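Local coordinates for response regulator receiver domain protein (CheY) (Rhodospirillum rubrum, PDB 3HEB), which probably works as a CheY-like receiver domain that takes up a phosphoryl group on an aspartate in two-component signalling, at residues Leu19-Ile24 with Phe125-Arg130; Thr6-Asp12 with Ala60-Asp66; Ser52-Ala57 with Asn84-Arg88; Ile24-Val29 with Arg130-Phe136. All coordinates share one frame; numbering follows the deposited sequence.

In the fold
Contact 2 starts first along the chain, pairing strand 6-10 with strand 61-65 in the middle of the parallel sheet and closing a loop of 47 residues. Helix 14-26, next in sequence, meets helix 122-136 in contact 1 and, one turn on, in contact 4; the two cross, share I24 and R130, and each close 100 residues. Both cross contact 2, and I20 reaches M9, while F136 and L132 reach L62 and L64, so helix pair and sheet form one core. Contact 3 ties the loop after helix 39-47 to the loop after helix 74-83. It crosses contact 2 but is nested inside contacts 1 and 4, with its centre about 28 Å from that of contact 1.

Contact 1 (Leu19-Ile24 with Phe125-Arg130); sequences LIEKNI and FANAIR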
loop_
_atom_site.group_PDB
_atom_site.type_symbol
_atom_site.label_atom_id
_atom_site.label_comp_id
_atom_site.label_asym_id
_atom_site.label_seq_id
_atom_site.Cartn_x
_atom_site.Cartn_y
_atom_site.Cartn_z
ATOM N N LEU A 19 12.668 -12.805 12.384
ATOM C CA LEU A 19 13.338 -11.546 12.059
ATOM C C LEU A 19 12.301 -10.439 11.827
ATOM O O LEU A 19 12.482 -9.296 12.255
ATOM C CB LEU A 19 14.190 -11.704 10.800
ATOM C CG LEU A 19 14.738 -10.386 10.249
ATOM C CD1 LEU A 19 15.776 -9.825 11.210
ATOM C CD2 LEU A 19 15.355 -10.626 8.884
ATOM N N ILE A 20 11.217 -10.797 11.143
ATOM C CA ILE A 20 10.136 -9.874 10.835
ATOM C C ILE A 20 9.483 -9.388 12.121
ATOM O O ILE A 20 9.293 -8.191 12.328
ATOM C CB ILE A 20 9.060 -10.576 9.970
ATOM C CG1 ILE A 20 9.648 -10.966 8.610
ATOM C CG2 ILE A 20 7.863 -9.662 9.774
ATOM C CD1 ILE A 20 8.733 -11.838 7.767
ATOM N N GLU A 21 9.159 -10.335 12.994
ATOM C CA GLU A 21 8.506 -10.040 14.251
ATOM C C GLU A 21 9.297 -9.130 15.175
ATOM O O GLU A 21 8.742 -8.197 15.742
ATOM C CB GLU A 21 8.204 -11.340 14.990
ATOM C CG GLU A 21 7.515 -11.161 16.340
ATOM C CD GLU A 21 7.737 -12.344 17.294
ATOM O OE1 GLU A 21 7.681 -13.523 16.852
ATOM O OE2 GLU A 21 7.962 -12.091 18.500
ATOM N N LYS A 22 10.586 -9.391 15.342
ATOM C CA LYS A 22 11.364 -8.564 16.252
ATOM C C LYS A 22 11.652 -7.193 15.693
ATOM O O LYS A 22 11.830 -6.241 16.442
ATOM C CB LYS A 22 12.676 -9.252 16.639
ATOM C CG LYS A 22 13.663 -9.452 15.512
ATOM C CD LYS A 22 14.901 -10.207 15.999
ATOM C CE LYS A 22 15.496 -9.545 17.238
ATOM N NZ LYS A 22 15.668 -8.077 17.038
ATOM N N ASN A 23 11.690 -7.075 14.376
ATOM C CA ASN A 23 11.962 -5.775 13.807
ATOM C C ASN A 23 10.716 -4.914 13.787
ATOM O O ASN A 23 10.801 -3.691 13.727
ATOM C CB ASN A 23 12.584 -5.930 12.428
ATOM C CG ASN A 23 14.065 -6.227 12.516
ATOM O OD1 ASN A 23 14.861 -5.338 12.819
ATOM N ND2 ASN A 23 14.441 -7.476 12.282
ATOM N N ILE A 24 9.554 -5.549 13.867
ATOM C CA ILE A 24 8.319 -4.792 13.911
ATOM C C ILE A 24 8.262 -4.171 15.308
ATOM O O ILE A 24 7.824 -3.025 15.476
ATOM C CB ILE A 24 7.089 -5.696 13.696
ATOM C CG1 ILE A 24 7.056 -6.192 12.249
ATOM C CG2 ILE A 24 5.812 -4.935 14.025
ATOM C CD1 ILE A 24 7.014 -5.087 11.228
ATOM N N PHE A 125 17.472 -6.405 5.225
ATOM C CA PHE A 125 16.204 -7.083 5.410
ATOM C C PHE A 125 15.567 -6.624 6.726
ATOM O O PHE A 125 14.407 -6.231 6.763
ATOM C CB PHE A 125 16.449 -8.600 5.427
ATOM C CG PHE A 125 15.196 -9.431 5.480
ATOM C CD1 PHE A 125 13.935 -8.844 5.451
ATOM C CD2 PHE A 125 15.283 -10.815 5.539
ATOM C CE1 PHE A 125 12.788 -9.618 5.505
ATOM C CE2 PHE A 125 14.133 -11.598 5.593
ATOM C CZ PHE A 125 12.881 -10.994 5.566
ATOM N N ALA A 126 16.343 -6.662 7.805
ATOM C CA ALA A 126 15.859 -6.260 9.126
ATOM C C ALA A 126 15.448 -4.791 9.135
ATOM O O ALA A 126 14.392 -4.435 9.661
ATOM C CB ALA A 126 16.938 -6.517 10.175
ATOM N N ASN A 127 16.292 -3.943 8.557
ATOM C CA ASN A 127 16.005 -2.519 8.488
ATOM C C ASN A 127 14.725 -2.238 7.702
ATOM O O ASN A 127 13.942 -1.362 8.076
ATOM C CB ASN A 127 17.146 -1.768 7.816
ATOM C CG ASN A 127 16.693 -0.434 7.271
ATOM O OD1 ASN A 127 16.501 0.526 8.022
ATOM N ND2 ASN A 127 16.480 -0.374 5.955
ATOM N N ALA A 128 14.520 -2.969 6.609
ATOM C CA ALA A 128 13.340 -2.772 5.788
ATOM C C ALA A 128 12.059 -3.079 6.563
ATOM O O ALA A 128 11.056 -2.390 6.399
ATOM C CB ALA A 128 13.421 -3.632 4.539
ATOM N N ILE A 129 12.101 -4.111 7.402
ATOM C CA ILE A 129 10.951 -4.498 8.212
ATOM C C ILE A 129 10.670 -3.406 9.244
ATOM O O ILE A 129 9.516 -3.096 9.573
ATOM C CB ILE A 129 11.228 -5.821 8.954
ATOM C CG1 ILE A 129 11.542 -6.926 7.938
ATOM C CG2 ILE A 129 10.027 -6.193 9.817
ATOM C CD1 ILE A 129 11.899 -8.263 8.562
ATOM N N ARG A 130 11.743 -2.835 9.761
ATOM C CA ARG A 130 11.655 -1.762 10.734
ATOM C C ARG A 130 10.947 -0.616 10.007
ATOM O O ARG A 130 10.033 0.021 10.538
ATOM C CB ARG A 130 13.072 -1.373 11.132
ATOM C CG ARG A 130 13.235 -0.466 12.320
ATOM C CD ARG A 130 14.738 -0.417 12.638
ATOM N NE ARG A 130 15.256 -1.768 12.850
ATOM C CZ ARG A 130 16.380 -2.252 12.324
ATOM N NH1 ARG A 130 17.144 -1.505 11.535
ATOM N NH2 ARG A 130 16.735 -3.499 12.582
#
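I129 is the knob of this helix-helix contact, its side chain set among L19, I20, N23 and I24. Its two branches divide the work: I129 CD1 comes within 3.5 Å of I20 CG1, while I129 CG2, anti to the backbone N, meets the I20 carbonyl oxygen at 3.3 Å and I24 CD1 at 3.5 Å. Packing is equally tight at L19. Because L19 CG also lies anti to its own backbone N (chi1 170°), CD2 is carried over one face of the F125 ring, 3.6 Å from the centroid in a CH-pi contact, and CD1 touches A126 CB at 3.7 Å.

Toward the partly exposed A126 and R130 the contact turns polar and sparser. R130 NH2 donates to N23 OD1 at 2.6 Å, a short but bent bond (133° at the hydrogen), with the oxygen tilted out of the guanidinium plane. The other end of the same amide is held too, since N23 ND2 donates to L19 O at 2.7 Å; with both ends bonded, rotation of the amide is restricted.

The axes of segments 19-24 and 125-130 approach to 8.2 Å and cross at -50°. On the sheet side I20 packs on M9 of strand 6-10; H16 of helix 14-26 meets the F125 ring edge-to-face, and on helix 122-136 A128 rests against V138 of the second subunit.

Contact 2 (Thr6-Asp12 with Ala60-Asp66); sequences TIVMIED and AQLVLLD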
loop_
_atom_site.group_PDB
_atom_site.type_symbol
_atom_site.label_atom_id
_atom_site.label_comp_id
_atom_site.label_asym_id
_atom_site.label_seq_id
_atom_site.Cartn_x
_atom_site.Cartn_y
_atom_site.Cartn_z
ATOM N N THR A 6 -4.864 -5.855 14.065
ATOM C CA THR A 6 -4.059 -7.064 14.161
ATOM C C THR A 6 -3.185 -7.281 12.929
ATOM O O THR A 6 -3.644 -7.126 11.789
ATOM C CB THR A 6 -4.945 -8.308 14.306
ATOM O OG1 THR A 6 -5.811 -8.399 13.169
ATOM C CG2 THR A 6 -5.787 -8.233 15.548
ATOM N N ILE A 7 -1.927 -7.634 13.157
ATOM C CA ILE A 7 -1.018 -7.921 12.055
ATOM C C ILE A 7 -0.995 -9.435 11.887
ATOM O O ILE A 7 -0.663 -10.155 12.827
ATOM C CB ILE A 7 0.403 -7.419 12.352
ATOM C CG1 ILE A 7 0.382 -5.894 12.498
ATOM C CG2 ILE A 7 1.342 -7.847 11.244
ATOM C CD1 ILE A 7 1.688 -5.297 12.918
ATOM N N VAL A 8 -1.385 -9.916 10.710
ATOM C CA VAL A 8 -1.391 -11.349 10.448
ATOM C C VAL A 8 -0.177 -11.692 9.596
ATOM O O VAL A 8 -0.116 -11.332 8.424
ATOM C CB VAL A 8 -2.669 -11.787 9.695
ATOM C CG1 VAL A 8 -2.607 -13.276 9.407
ATOM C CG2 VAL A 8 -3.908 -11.474 10.518
HETATM N N MSE A 9 0.796 -12.377 10.187
HETATM C CA MSE A 9 2.007 -12.745 9.460
HETATM C C MSE A 9 1.934 -14.166 8.897
HETATM O O MSE A 9 1.855 -15.142 9.647
HETATM C CB MSE A 9 3.232 -12.593 10.375
HETATM C CG MSE A 9 4.565 -12.995 9.749
HETATM SE SE MSE A 9 5.994 -12.568 10.793
HETATM C CE MSE A 9 5.707 -13.635 12.185
ATOM N N ILE A 10 1.937 -14.266 7.570
ATOM C CA ILE A 10 1.895 -15.557 6.884
ATOM C C ILE A 10 3.287 -15.827 6.288
ATOM O O ILE A 10 3.614 -15.413 5.170
ATOM C CB ILE A 10 0.820 -15.560 5.769
ATOM C CG1 ILE A 10 -0.540 -15.158 6.360
ATOM C CG2 ILE A 10 0.735 -16.952 5.127
ATOM C CD1 ILE A 10 -1.641 -14.976 5.318
ATOM N N GLU A 11 4.108 -16.518 7.063
ATOM C CA GLU A 11 5.474 -16.823 6.671
ATOM C C GLU A 11 5.812 -18.218 7.188
ATOM O O GLU A 11 5.504 -18.542 8.330
ATOM C CB GLU A 11 6.406 -15.773 7.289
ATOM C CG GLU A 11 7.890 -16.041 7.106
ATOM C CD GLU A 11 8.326 -15.961 5.662
ATOM O OE1 GLU A 11 8.325 -14.846 5.100
ATOM O OE2 GLU A 11 8.666 -17.016 5.088
ATOM N N ASP A 12 6.437 -19.037 6.347
ATOM C CA ASP A 12 6.801 -20.408 6.723
ATOM C C ASP A 12 8.261 -20.530 7.133
ATOM O O ASP A 12 8.626 -21.471 7.838
ATOM C CB ASP A 12 6.548 -21.361 5.562
ATOM C CG ASP A 12 7.475 -21.099 4.401
ATOM O OD1 ASP A 12 7.627 -19.912 4.025
ATOM O OD2 ASP A 12 8.044 -22.075 3.866
ATOM N N ALA A 60 -9.960 -5.192 11.698
ATOM C CA ALA A 60 -8.987 -4.235 11.212
ATOM C C ALA A 60 -7.690 -5.016 11.280
ATOM O O ALA A 60 -7.135 -5.201 12.358
ATOM C CB ALA A 60 -8.935 -3.010 12.123
ATOM N N GLN A 61 -7.211 -5.477 10.130
ATOM C CA GLN A 61 -5.996 -6.284 10.084
ATOM C C GLN A 61 -5.125 -6.027 8.857
ATOM O O GLN A 61 -5.626 -5.756 7.774
ATOM C CB GLN A 61 -6.395 -7.757 10.112
ATOM C CG GLN A 61 -7.491 -8.049 9.098
ATOM C CD GLN A 61 -8.025 -9.452 9.170
ATOM O OE1 GLN A 61 -7.838 -10.146 10.161
ATOM N NE2 GLN A 61 -8.720 -9.871 8.115
ATOM N N LEU A 62 -3.813 -6.112 9.049
ATOM C CA LEU A 62 -2.852 -5.943 7.963
ATOM C C LEU A 62 -2.251 -7.335 7.799
ATOM O O LEU A 62 -1.961 -8.005 8.789
ATOM C CB LEU A 62 -1.739 -4.954 8.344
ATOM C CG LEU A 62 -0.558 -4.933 7.355
ATOM C CD1 LEU A 62 -0.709 -3.764 6.395
ATOM C CD2 LEU A 62 0.740 -4.802 8.093
ATOM N N VAL A 63 -2.064 -7.780 6.560
ATOM C CA VAL A 63 -1.496 -9.099 6.351
ATOM C C VAL A 63 -0.165 -9.104 5.615
ATOM O O VAL A 63 -0.028 -8.518 4.534
ATOM C CB VAL A 63 -2.480 -10.018 5.596
ATOM C CG1 VAL A 63 -3.780 -10.140 6.378
ATOM C CG2 VAL A 63 -2.760 -9.463 4.232
ATOM N N LEU A 64 0.821 -9.746 6.235
ATOM C CA LEU A 64 2.144 -9.903 5.645
ATOM C C LEU A 64 2.092 -11.274 5.006
ATOM O O LEU A 64 1.805 -12.263 5.677
ATOM C CB LEU A 64 3.237 -9.880 6.709
ATOM C CG LEU A 64 3.818 -8.500 6.962
ATOM C CD1 LEU A 64 4.428 -7.969 5.664
ATOM C CD2 LEU A 64 2.717 -7.574 7.469
ATOM N N LEU A 65 2.367 -11.338 3.714
ATOM C CA LEU A 65 2.288 -12.609 3.018
ATOM C C LEU A 65 3.491 -12.942 2.154
ATOM O O LEU A 65 3.912 -12.148 1.313
ATOM C CB LEU A 65 1.010 -12.632 2.164
ATOM C CG LEU A 65 0.663 -13.858 1.306
ATOM C CD1 LEU A 65 0.342 -15.063 2.179
ATOM C CD2 LEU A 65 -0.527 -13.515 0.417
ATOM N N ASP A 66 4.046 -14.125 2.393
ATOM C CA ASP A 66 5.163 -14.628 1.616
ATOM C C ASP A 66 4.451 -15.457 0.563
ATOM O O ASP A 66 3.485 -16.143 0.887
ATOM C CB ASP A 66 6.065 -15.513 2.480
ATOM C CG ASP A 66 7.225 -16.103 1.699
ATOM O OD1 ASP A 66 7.620 -15.502 0.680
ATOM O OD2 ASP A 66 7.754 -17.157 2.112
HETATM O O HOH W 1 9.823 -18.189 3.080
#
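The carboxylates of E11, D12 and D66 converge where the two strands end, and their planes are only modestly turned against one another, by 32° for E11 and D66 and 26° for D12 and D66. E11 OE2 lies 3.1 Å from D66 OD2, which D12 OD1 approaches to 3.4 Å. A water bridges the first pair, giving a proton to E11 OE2 at 2.6 Å and to D66 OD2 at 2.5 Å, although acceptors around it outnumber its protons. The bend of E11 at chi2 (66°) brings its acid group over to D66, with OE1 3.5 Å from D66 CB. K118 forms a salt bridge with E11 OE1, and T96 hydrogen-bonds D66 OD1. Replacing E11 by alanine is likely to cost K118 its salt bridge, leaving a long, weak ion pair to D66, and the water one of its acceptors.

Behind this cluster a ladder of six backbone bonds, from T6 N to A60 O through D66 N to I10 O, joins the strands in parallel. On one sheet face I7 CG2 packs on L64 CD2 at 4.0 Å; on the other, I10 CG2 meets L65 CD1 at 3.5 Å. Acids gathered at the C-terminal ends of central parallel strands typify the receiver fold, in whose relatives they hold magnesium beside the phosphorylated aspartate, here predicted to be D66.

Contact 3 (Ser52-Ala57 with Asn84-Arg88); sequences SGRVSA and NPHTR
An ST turn at S52 and an Asx turn at N84 meet where two loops of the receiver fold come together, at the end of the sheet opposite the predicted phosphorylation site: one loop leads into strand 61-65, the other into strand 92-96. The N84 amide links them. Its ND2 donates to S52 O at 2.7 Å, approaching from above the carbonyl plane, and its OD1 accepts from H86 N at 2.8 Å, so the amide is engaged at both its ends, though both bonds are bent. G53 lies alongside ND2 with phi at 85°; any side chain here would run into N84 ND2 and into the preceding carbonyl oxygen.

H86 provides the largest buried area of the contact. Its imidazole is layered between P85 CB over one face and R54 CA over the opposite one, both offset toward the rim, while A57 CB approaches CD2 obliquely at 3.3 Å. H86 ND1 is buried with no partner in the model. Next to H86, S56 CB packs on T87 CG2 at 3.3 Å; the hydroxyls of these two residues bond to L46 O and V81 O respectively. Around S52 the bend of R54 at chi3 (-67°) folds its chain back, and S52 OG, also bonded to D50, accepts from R54 N at 3.3 Å and from R54 NE at 2.8 Å.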
loop_
_atom_site.group_PDB
_atom_site.type_symbol
_atom_site.label_atom_id
_atom_site.label_comp_id
_atom_site.label_asym_id
_atom_site.label_seq_id
_atom_site.Cartn_x
_atom_site.Cartn_y
_atom_site.Cartn_z
ATOM N N SER A 52 -16.707 -18.747 4.759
ATOM C CA SER A 52 -17.424 -17.566 4.274
ATOM C C SER A 52 -16.671 -16.252 4.522
ATOM O O SER A 52 -16.976 -15.229 3.902
ATOM C CB SER A 52 -18.798 -17.477 4.943
ATOM O OG SER A 52 -18.673 -17.155 6.319
ATOM N N GLY A 53 -15.704 -16.280 5.438
ATOM C CA GLY A 53 -14.942 -15.085 5.745
ATOM C C GLY A 53 -15.638 -14.205 6.768
ATOM O O GLY A 53 -15.121 -13.159 7.159
ATOM N N ARG A 54 -16.809 -14.633 7.224
ATOM C CA ARG A 54 -17.554 -13.842 8.187
ATOM C C ARG A 54 -16.801 -13.577 9.478
ATOM O O ARG A 54 -17.049 -12.583 10.148
ATOM C CB ARG A 54 -18.914 -14.489 8.451
ATOM C CG ARG A 54 -19.899 -14.161 7.336
ATOM C CD ARG A 54 -21.240 -14.825 7.519
ATOM N NE ARG A 54 -21.137 -16.270 7.381
ATOM C CZ ARG A 54 -22.177 -17.079 7.219
ATOM N NH1 ARG A 54 -23.407 -16.579 7.175
ATOM N NH2 ARG A 54 -21.987 -18.387 7.093
ATOM N N VAL A 55 -15.870 -14.454 9.821
ATOM C CA VAL A 55 -15.065 -14.266 11.021
ATOM C C VAL A 55 -14.254 -12.980 10.901
ATOM O O VAL A 55 -13.926 -12.350 11.905
ATOM C CB VAL A 55 -14.080 -15.429 11.220
ATOM C CG1 VAL A 55 -14.807 -16.644 11.770
ATOM C CG2 VAL A 55 -13.419 -15.764 9.893
ATOM N N SER A 56 -13.943 -12.597 9.665
ATOM C CA SER A 56 -13.163 -11.395 9.390
ATOM C C SER A 56 -13.977 -10.103 9.329
ATOM O O SER A 56 -13.404 -9.013 9.374
ATOM C CB SER A 56 -12.387 -11.550 8.071
ATOM O OG SER A 56 -11.268 -12.411 8.206
ATOM N N ALA A 57 -15.300 -10.224 9.210
ATOM C CA ALA A 57 -16.192 -9.066 9.142
ATOM C C ALA A 57 -15.962 -8.036 10.250
ATOM O O ALA A 57 -16.079 -8.338 11.448
ATOM C CB ALA A 57 -17.632 -9.532 9.176
ATOM N N ASN A 84 -13.324 -11.738 -1.468
ATOM C CA ASN A 84 -14.360 -11.852 -0.450
ATOM C C ASN A 84 -14.599 -10.549 0.322
ATOM O O ASN A 84 -13.668 -9.929 0.831
ATOM C CB ASN A 84 -13.987 -12.978 0.517
ATOM C CG ASN A 84 -14.818 -12.965 1.794
ATOM O OD1 ASN A 84 -14.666 -12.082 2.637
ATOM N ND2 ASN A 84 -15.699 -13.949 1.940
ATOM N N PRO A 85 -15.868 -10.125 0.426
ATOM C CA PRO A 85 -16.328 -8.910 1.110
ATOM C C PRO A 85 -15.774 -8.581 2.498
ATOM O O PRO A 85 -15.499 -7.412 2.794
ATOM C CB PRO A 85 -17.841 -9.093 1.146
ATOM C CG PRO A 85 -18.105 -9.806 -0.147
ATOM C CD PRO A 85 -17.008 -10.847 -0.169
ATOM N N HIS A 86 -15.617 -9.586 3.358
ATOM C CA HIS A 86 -15.142 -9.319 4.716
ATOM C C HIS A 86 -13.635 -9.376 4.935
ATOM O O HIS A 86 -13.183 -9.363 6.081
ATOM C CB HIS A 86 -15.830 -10.260 5.719
ATOM C CG HIS A 86 -17.307 -10.379 5.518
ATOM N ND1 HIS A 86 -17.882 -11.383 4.778
ATOM C CD2 HIS A 86 -18.336 -9.593 5.943
ATOM C CE1 HIS A 86 -19.197 -11.223 4.747
ATOM N NE2 HIS A 86 -19.488 -10.138 5.451
ATOM N N THR A 87 -12.858 -9.427 3.857
ATOM C CA THR A 87 -11.403 -9.483 3.980
ATOM C C THR A 87 -10.678 -8.637 2.942
ATOM O O THR A 87 -9.520 -8.276 3.129
ATOM C CB THR A 87 -10.877 -10.922 3.834
ATOM O OG1 THR A 87 -11.262 -11.440 2.551
ATOM C CG2 THR A 87 -11.419 -11.812 4.935
ATOM N N ARG A 88 -11.355 -8.325 1.846
ATOM C CA ARG A 88 -10.735 -7.550 0.780
ATOM C C ARG A 88 -10.260 -6.159 1.164
ATOM O O ARG A 88 -9.256 -5.683 0.643
ATOM C CB ARG A 88 -11.683 -7.447 -0.418
ATOM C CG ARG A 88 -12.995 -6.740 -0.137
ATOM C CD ARG A 88 -13.858 -6.769 -1.380
ATOM N NE ARG A 88 -15.192 -6.233 -1.148
ATOM C CZ ARG A 88 -16.190 -6.344 -2.018
ATOM N NH1 ARG A 88 -15.992 -6.962 -3.174
ATOM N NH2 ARG A 88 -17.391 -5.865 -1.719
#

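Contact 4 (Ile24-Val29 with Arg130-Phe136); sequences IRRAGV and RQLGLFF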
loop_
_atom_site.group_PDB
_atom_site.type_symbol
_atom_site.label_atom_id
_atom_site.label_comp_id
_atom_site.label_asym_id
_atom_site.label_seq_id
_atom_site.Cartn_x
_atom_site.Cartn_y
_atom_site.Cartn_z
ATOM N N ILE A 24 9.554 -5.549 13.867
ATOM C CA ILE A 24 8.319 -4.792 13.911
ATOM C C ILE A 24 8.262 -4.171 15.308
ATOM O O ILE A 24 7.824 -3.025 15.476
ATOM C CB ILE A 24 7.089 -5.696 13.696
ATOM C CG1 ILE A 24 7.056 -6.192 12.249
ATOM C CG2 ILE A 24 5.812 -4.935 14.025
ATOM C CD1 ILE A 24 7.014 -5.087 11.228
ATOM N N ARG A 25 8.704 -4.939 16.304
ATOM C CA ARG A 25 8.718 -4.465 17.684
ATOM C C ARG A 25 9.787 -3.406 17.784
ATOM O O ARG A 25 9.627 -2.414 18.485
ATOM C CB ARG A 25 9.058 -5.593 18.662
ATOM C CG ARG A 25 8.150 -6.788 18.578
ATOM C CD ARG A 25 6.699 -6.354 18.499
ATOM N NE ARG A 25 5.783 -7.482 18.625
ATOM C CZ ARG A 25 4.468 -7.397 18.462
ATOM N NH1 ARG A 25 3.907 -6.237 18.152
ATOM N NH2 ARG A 25 3.707 -8.467 18.660
ATOM N N ARG A 26 10.882 -3.627 17.066
ATOM C CA ARG A 26 12.001 -2.695 17.061
ATOM C C ARG A 26 11.508 -1.317 16.638
ATOM O O ARG A 26 12.022 -0.301 17.095
ATOM C CB ARG A 26 13.068 -3.179 16.081
ATOM C CG ARG A 26 14.509 -2.901 16.499
ATOM C CD ARG A 26 15.470 -3.329 15.385
ATOM N NE ARG A 26 16.843 -3.536 15.846
ATOM C CZ ARG A 26 17.210 -4.480 16.708
ATOM N NH1 ARG A 26 16.308 -5.317 17.214
ATOM N NH2 ARG A 26 18.486 -4.593 17.061
ATOM N N ALA A 27 10.504 -1.296 15.771
ATOM C CA ALA A 27 9.940 -0.054 15.261
ATOM C C ALA A 27 8.949 0.588 16.232
ATOM O O ALA A 27 8.394 1.653 15.952
ATOM C CB ALA A 27 9.267 -0.311 13.920
ATOM N N GLY A 28 8.732 -0.057 17.372
ATOM C CA GLY A 28 7.817 0.485 18.358
ATOM C C GLY A 28 6.390 -0.001 18.193
ATOM O O GLY A 28 5.482 0.484 18.872
ATOM N N VAL A 29 6.175 -0.955 17.291
ATOM C CA VAL A 29 4.834 -1.476 17.074
ATOM C C VAL A 29 4.536 -2.578 18.074
ATOM O O VAL A 29 5.197 -3.609 18.084
ATOM C CB VAL A 29 4.658 -2.024 15.632
ATOM C CG1 VAL A 29 3.285 -2.660 15.474
ATOM C CG2 VAL A 29 4.794 -0.896 14.635
ATOM N N ARG A 130 11.743 -2.835 9.761
ATOM C CA ARG A 130 11.655 -1.762 10.734
ATOM C C ARG A 130 10.947 -0.616 10.007
ATOM O O ARG A 130 10.033 0.021 10.538
ATOM C CB ARG A 130 13.072 -1.373 11.132
ATOM C CG ARG A 130 13.235 -0.466 12.320
ATOM C CD ARG A 130 14.738 -0.417 12.638
ATOM N NE ARG A 130 15.256 -1.768 12.850
ATOM C CZ ARG A 130 16.380 -2.252 12.324
ATOM N NH1 ARG A 130 17.144 -1.505 11.535
ATOM N NH2 ARG A 130 16.735 -3.499 12.582
ATOM N N GLN A 131 11.362 -0.383 8.766
ATOM C CA GLN A 131 10.779 0.667 7.946
ATOM C C GLN A 131 9.300 0.382 7.694
ATOM O O GLN A 131 8.486 1.301 7.651
ATOM C CB GLN A 131 11.532 0.771 6.625
ATOM C CG GLN A 131 11.820 2.187 6.207
ATOM C CD GLN A 131 12.351 3.026 7.361
ATOM O OE1 GLN A 131 11.625 3.844 7.931
ATOM N NE2 GLN A 131 13.619 2.814 7.718
ATOM N N LEU A 132 8.969 -0.896 7.533
ATOM C CA LEU A 132 7.592 -1.349 7.310
ATOM C C LEU A 132 6.751 -1.067 8.579
ATOM O O LEU A 132 5.598 -0.622 8.501
ATOM C CB LEU A 132 7.601 -2.860 7.027
ATOM C CG LEU A 132 6.401 -3.611 6.420
ATOM C CD1 LEU A 132 6.448 -5.060 6.886
ATOM C CD2 LEU A 132 5.100 -2.997 6.841
ATOM N N GLY A 133 7.344 -1.339 9.741
ATOM C CA GLY A 133 6.664 -1.117 11.006
ATOM C C GLY A 133 6.394 0.356 11.253
ATOM O O GLY A 133 5.325 0.718 11.734
ATOM N N LEU A 134 7.355 1.208 10.921
ATOM C CA LEU A 134 7.196 2.644 11.101
ATOM C C LEU A 134 6.068 3.178 10.229
ATOM O O LEU A 134 5.261 3.978 10.682
ATOM C CB LEU A 134 8.500 3.372 10.760
ATOM C CG LEU A 134 9.602 3.174 11.800
ATOM C CD1 LEU A 134 10.909 3.782 11.317
ATOM C CD2 LEU A 134 9.149 3.811 13.119
ATOM N N PHE A 135 6.026 2.733 8.977
ATOM C CA PHE A 135 5.001 3.157 8.028
ATOM C C PHE A 135 3.625 2.688 8.489
ATOM O O PHE A 135 2.647 3.424 8.406
ATOM C CB PHE A 135 5.298 2.570 6.652
ATOM C CG PHE A 135 4.491 3.179 5.553
ATOM C CD1 PHE A 135 4.603 4.538 5.262
ATOM C CD2 PHE A 135 3.632 2.395 4.793
ATOM C CE1 PHE A 135 3.865 5.106 4.220
ATOM C CE2 PHE A 135 2.892 2.948 3.754
ATOM C CZ PHE A 135 3.006 4.305 3.465
ATOM N N PHE A 136 3.566 1.453 8.964
ATOM C CA PHE A 136 2.335 0.870 9.463
ATOM C C PHE A 136 1.713 1.800 10.505
ATOM O O PHE A 136 0.514 2.069 10.492
ATOM C CB PHE A 136 2.643 -0.483 10.115
ATOM C CG PHE A 136 1.502 -1.042 10.918
ATOM C CD1 PHE A 136 0.450 -1.709 10.289
ATOM C CD2 PHE A 136 1.463 -0.880 12.306
ATOM C CE1 PHE A 136 -0.619 -2.204 11.025
ATOM C CE2 PHE A 136 0.394 -1.376 13.055
ATOM C CZ PHE A 136 -0.650 -2.038 12.409
#
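A27 rests its CB on G133 and on R130 O, 3.5 Å away, at the Schellman motif that ends helix 14-26 against helix 122-136. G28 has positive phi, and G28 N and V29 N bond back to R25 O and I24 O. The helices come this close because G133 lacks a side chain: a CB on it would collide with A27 CB. I24, bent at chi2 (-58°), lays CD1 over G133 CA at 4.0 Å, and L134 CD2 reaches A27 O at 3.6 Å.

V29 spreads its two methyls over separate partners. V29 CG1, which the first torsion (175°) sets anti to the backbone N, meets F136 CE2 at 4.0 Å, the two side chains crossing at about a right angle; V29 CG2 lies 3.4 Å from G133 O. F136 continues onto I7 and L62 of the sheet, while its neighbour F135 stacks on F135 of the second subunit.

At the exposed end R26 and R130 cross with guanidinium planes 43° apart. R26 CD comes obliquely to R130 NE at 3.0 Å. R26 NE and R130 NH2, both donors, stand 3.3 Å apart, probably a mildly repulsive pair, and R26 is extended from CG to NE with a first torsion away from any staggered position. R130 bends at chi3, and its NH2 is taken by N23. A leucine in place of R130 would probably leave N23 OD1 without its mate and R26 freer to turn. R25 NH1, also bonded to N31 O, donates to V29 O at 2.9 Å, the oxygen lying in the guanidinium plane but the donor above the carbonyl plane.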